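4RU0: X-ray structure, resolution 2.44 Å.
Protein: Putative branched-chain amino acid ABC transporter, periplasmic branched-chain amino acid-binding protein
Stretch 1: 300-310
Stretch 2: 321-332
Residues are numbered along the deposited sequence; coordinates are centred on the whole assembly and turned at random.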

# COMPACT_ATOMS: atom_id res chain seq x y z
N ILE A 300 -11.83 -9.74 -11.98
CA ILE A 300 -10.61 -9.55 -12.76
C ILE A 300 -9.75 -10.81 -12.75
O ILE A 300 -9.14 -11.16 -13.76
N HIS A 301 -9.73 -11.51 -11.62
CA HIS A 301 -8.93 -12.72 -11.46
C HIS A 301 -9.34 -13.82 -12.43
O HIS A 301 -8.50 -14.59 -12.90
N LYS A 302 -10.63 -13.90 -12.72
CA LYS A 302 -11.13 -14.94 -13.61
C LYS A 302 -10.82 -14.61 -15.07
O LYS A 302 -10.60 -15.51 -15.87
N ARG A 303 -10.80 -13.32 -15.40
CA ARG A 303 -10.37 -12.89 -16.73
C ARG A 303 -8.91 -13.26 -16.94
O ARG A 303 -8.50 -13.65 -18.04
N LEU A 304 -8.12 -13.12 -15.88
CA LEU A 304 -6.70 -13.47 -15.92
C LEU A 304 -6.53 -14.95 -16.22
O LEU A 304 -5.74 -15.33 -17.09
N LYS A 305 -7.27 -15.79 -15.50
CA LYS A 305 -7.21 -17.22 -15.73
C LYS A 305 -7.65 -17.56 -17.15
O LYS A 305 -7.00 -18.34 -17.84
N GLN A 306 -8.73 -16.93 -17.60
CA GLN A 306 -9.29 -17.18 -18.92
C GLN A 306 -8.34 -16.81 -20.06
O GLN A 306 -8.41 -17.39 -21.15
N TYR A 307 -7.44 -15.86 -19.82
CA TYR A 307 -6.66 -15.28 -20.92
C TYR A 307 -5.14 -15.49 -20.85
O TYR A 307 -4.51 -15.78 -21.87
N ILE A 308 -4.54 -15.35 -19.67
CA ILE A 308 -3.08 -15.47 -19.56
C ILE A 308 -2.62 -16.66 -18.73
O ILE A 308 -1.52 -17.18 -18.94
N LEU A 309 -3.44 -17.11 -17.80
CA LEU A 309 -3.07 -18.25 -16.97
C LEU A 309 -3.28 -19.56 -17.72
O LEU A 309 -2.39 -20.42 -17.75
N ASP A 310 -4.45 -19.73 -18.33
CA ASP A 310 -4.77 -20.95 -19.07
C ASP A 310 -3.90 -21.08 -20.32
O ASP A 310 -3.63 -22.19 -20.78
N ASN A 321 0.28 -19.50 -5.97
CA ASN A 321 0.03 -18.16 -5.51
C ASN A 321 -0.59 -17.44 -6.67
O ASN A 321 0.12 -17.00 -7.53
N PHE A 322 -1.91 -17.34 -6.73
CA PHE A 322 -2.53 -16.55 -7.77
C PHE A 322 -3.54 -15.57 -7.20
O PHE A 322 -4.01 -14.66 -7.87
N GLY A 323 -3.89 -15.77 -5.96
CA GLY A 323 -4.71 -14.81 -5.26
C GLY A 323 -3.99 -14.31 -4.04
O GLY A 323 -4.58 -13.70 -3.19
N SER A 324 -2.70 -14.59 -3.96
CA SER A 324 -1.93 -14.24 -2.78
C SER A 324 -1.90 -12.75 -2.66
O SER A 324 -1.98 -12.05 -3.64
N VAL A 325 -1.79 -12.26 -1.43
CA VAL A 325 -1.90 -10.83 -1.17
C VAL A 325 -0.80 -10.09 -1.95
O VAL A 325 -1.00 -9.00 -2.43
N TYR A 326 0.35 -10.72 -2.04
CA TYR A 326 1.43 -10.20 -2.82
C TYR A 326 1.06 -10.08 -4.30
O TYR A 326 1.32 -9.07 -4.92
N TYR A 327 0.42 -11.10 -4.85
CA TYR A 327 0.00 -11.06 -6.23
C TYR A 327 -1.01 -9.97 -6.47
O TYR A 327 -1.01 -9.31 -7.49
N ASN A 328 -1.90 -9.80 -5.52
CA ASN A 328 -3.00 -8.85 -5.66
C ASN A 328 -2.54 -7.41 -5.49
O ASN A 328 -3.16 -6.49 -6.04
N SER A 329 -1.47 -7.20 -4.73
CA SER A 329 -0.89 -5.87 -4.62
C SER A 329 -0.31 -5.48 -5.97
O SER A 329 -0.39 -4.32 -6.37
N GLY A 330 0.25 -6.45 -6.67
CA GLY A 330 0.76 -6.23 -8.01
C GLY A 330 -0.35 -5.80 -8.95
O GLY A 330 -0.18 -4.88 -9.76
N LEU A 331 -1.50 -6.46 -8.83
CA LEU A 331 -2.66 -6.14 -9.65
C LEU A 331 -3.17 -4.72 -9.39
O LEU A 331 -3.50 -3.99 -10.32
N VAL A 332 -3.22 -4.34 -8.12
CA VAL A 332 -3.75 -3.04 -7.75
C VAL A 332 -2.73 -1.94 -8.05
O VAL A 332 -3.09 -0.84 -8.48

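The helix of stretch 1 and the helix that starts at Val325 run nearly at right angles, with axes 12.7 Å apart at closest approach. Side chains from both helices, and Phe322 from the loop before the second, pack between them. The two stretches together bury 404 Å².

Aromatic contacts come first. Phe322 (chi1 t) points toward stretch 1 and has the largest covered area, 110 Å². His301 (chi1 m) leaves its helix sideways, but its ring end comes nearer. The edge of His301 meets the face of Phe322, with centroids 5.3 Å apart and planes at 76°. His301 ND1 lies 3.8 Å from Phe322 CZ. Phe322 CZ also sits 3.1 Å from the backbone atom His301 O.

Apolar contacts centre on Leu304, which points toward stretch 2. Its chi1 of -97° lies between wells; chi2 is p. Leu304 CD2 lies 3.7 Å from Leu331 CD2, 3.9 Å from Phe322 CE2 and 3.9 Å from Tyr327 CE1. Leu304 CD2 meets both aromatic rings at their edges. Leu331 (m, t) and Tyr327 (chi1 t) both point toward stretch 1. Leu309 (m, m) adds a contact one turn on, with Leu309 CD2 3.6 Å from Phe322 CE2. Leu331 CD1 also reaches His301 CE1 at 3.6 Å. Lys305 contributes its aliphatic chain, with Lys305 CE 4.0 Å from Phe322 CE1.

Polar groups are present, but no hydrogen bond joins the stretches. Asn328 (chi1 m) starts sideways and its end comes nearer. Asn328 OD1 lies 3.1 Å from His301 CE1, at the edge of the imidazole. Asn328 ND2 and His301 NE2 are 3.5 Å apart, but the angle is poor. Tyr327 OH lies 3.1 Å from Leu304 CD2 and hydrogen-bonds elsewhere in the structure. Within stretch 2, Ser324 OG caps the helix by accepting from Tyr327 N at 3.2 Å.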

# COMPACT_ATOMS: atom_id res chain seq x y z
CB ILE A 300 -9.78 -8.34 -12.23
CG1 ILE A 300 -8.51 -8.13 -13.06
CG2 ILE A 300 -9.43 -8.52 -10.76
CD1 ILE A 300 -8.78 -7.72 -14.50
CB HIS A 301 -9.04 -13.25 -10.03
CG HIS A 301 -8.20 -12.49 -9.04
ND1 HIS A 301 -6.97 -12.93 -8.62
CD2 HIS A 301 -8.43 -11.32 -8.40
CE1 HIS A 301 -6.47 -12.06 -7.75
NE2 HIS A 301 -7.34 -11.08 -7.60
CB LYS A 302 -12.63 -15.14 -13.40
CG LYS A 302 -12.94 -15.93 -12.14
CD LYS A 302 -14.42 -15.91 -11.80
CE LYS A 302 -14.75 -16.96 -10.74
NZ LYS A 302 -13.89 -16.83 -9.53
CB ARG A 303 -10.55 -11.39 -16.93
CG ARG A 303 -11.95 -10.88 -16.67
CD ARG A 303 -12.05 -9.40 -16.97
NE ARG A 303 -13.30 -8.82 -16.49
CZ ARG A 303 -13.62 -7.54 -16.60
NH1 ARG A 303 -12.79 -6.69 -17.18
NH2 ARG A 303 -14.78 -7.10 -16.13
CB LEU A 304 -6.02 -13.11 -14.60
CG LEU A 304 -5.26 -11.77 -14.50
CD1 LEU A 304 -6.16 -10.59 -14.87
CD2 LEU A 304 -4.67 -11.60 -13.11
CB LYS A 305 -8.06 -17.98 -14.71
CG LYS A 305 -7.94 -19.49 -14.81
CD LYS A 305 -8.32 -20.17 -13.51
CE LYS A 305 -7.36 -19.76 -12.39
NZ LYS A 305 -7.77 -20.31 -11.06
CB GLN A 306 -10.61 -16.42 -19.08
CG GLN A 306 -11.37 -16.71 -20.37
CD GLN A 306 -12.67 -15.92 -20.47
OE1 GLN A 306 -13.22 -15.47 -19.46
NE2 GLN A 306 -13.15 -15.73 -21.70
CB TYR A 307 -6.95 -13.78 -21.00
CG TYR A 307 -8.35 -13.44 -21.47
CD1 TYR A 307 -9.00 -14.22 -22.42
CD2 TYR A 307 -9.03 -12.34 -20.95
CE1 TYR A 307 -10.28 -13.91 -22.85
CE2 TYR A 307 -10.31 -12.03 -21.38
CZ TYR A 307 -10.93 -12.81 -22.32
OH TYR A 307 -12.20 -12.49 -22.74
CB ILE A 308 -2.45 -14.18 -18.97
CG1 ILE A 308 -3.17 -13.77 -17.69
CG2 ILE A 308 -2.47 -13.05 -19.99
CD1 ILE A 308 -2.90 -12.35 -17.27
CB LEU A 309 -3.87 -18.26 -15.67
CG LEU A 309 -3.33 -17.44 -14.50
CD1 LEU A 309 -1.89 -17.82 -14.20
CD2 LEU A 309 -3.44 -15.94 -14.76
CB ASP A 310 -6.25 -20.99 -19.45
CG ASP A 310 -7.16 -21.20 -18.24
OD1 ASP A 310 -6.68 -21.73 -17.22
OD2 ASP A 310 -8.35 -20.84 -18.33
CB ASN A 321 1.31 -17.45 -5.12
CG ASN A 321 1.92 -17.98 -3.85
OD1 ASN A 321 1.25 -18.56 -3.03
ND2 ASN A 321 3.20 -17.76 -3.69
CB PHE A 322 -3.14 -17.44 -8.86
CG PHE A 322 -4.10 -16.72 -9.75
CD1 PHE A 322 -5.44 -17.00 -9.71
CD2 PHE A 322 -3.66 -15.74 -10.60
CE1 PHE A 322 -6.33 -16.34 -10.52
CE2 PHE A 322 -4.54 -15.07 -11.41
CZ PHE A 322 -5.88 -15.37 -11.38
CB SER A 324 -0.52 -14.82 -2.83
OG SER A 324 0.39 -13.97 -3.48
CB VAL A 325 -1.92 -10.54 0.35
CG1 VAL A 325 -1.79 -9.07 0.69
CG2 VAL A 325 -3.14 -11.13 1.00
CB TYR A 326 2.62 -11.12 -2.65
CG TYR A 326 3.22 -11.06 -1.27
CD1 TYR A 326 3.40 -9.86 -0.64
CD2 TYR A 326 3.62 -12.20 -0.61
CE1 TYR A 326 3.95 -9.78 0.62
CE2 TYR A 326 4.18 -12.14 0.65
CZ TYR A 326 4.34 -10.92 1.26
OH TYR A 326 4.90 -10.83 2.51
CB TYR A 327 -0.55 -12.42 -6.68
CG TYR A 327 -0.91 -12.47 -8.13
CD1 TYR A 327 -2.07 -11.89 -8.59
CD2 TYR A 327 -0.08 -13.08 -9.05
CE1 TYR A 327 -2.40 -11.92 -9.91
CE2 TYR A 327 -0.40 -13.11 -10.38
CZ TYR A 327 -1.56 -12.54 -10.81
OH TYR A 327 -1.90 -12.56 -12.13
CB ASN A 328 -4.11 -9.17 -4.67
CG ASN A 328 -4.80 -10.49 -4.99
OD1 ASN A 328 -4.28 -11.31 -5.74
ND2 ASN A 328 -5.98 -10.69 -4.41
CB SER A 329 0.18 -5.82 -3.52
OG SER A 329 1.30 -6.61 -3.85
CB LEU A 331 -3.79 -7.15 -9.40
CG LEU A 331 -3.51 -8.59 -9.81
CD1 LEU A 331 -4.67 -9.49 -9.42
CD2 LEU A 331 -3.25 -8.68 -11.31
CB VAL A 332 -4.16 -3.02 -6.26
CG1 VAL A 332 -4.36 -1.60 -5.75
CG2 VAL A 332 -5.43 -3.84 -6.07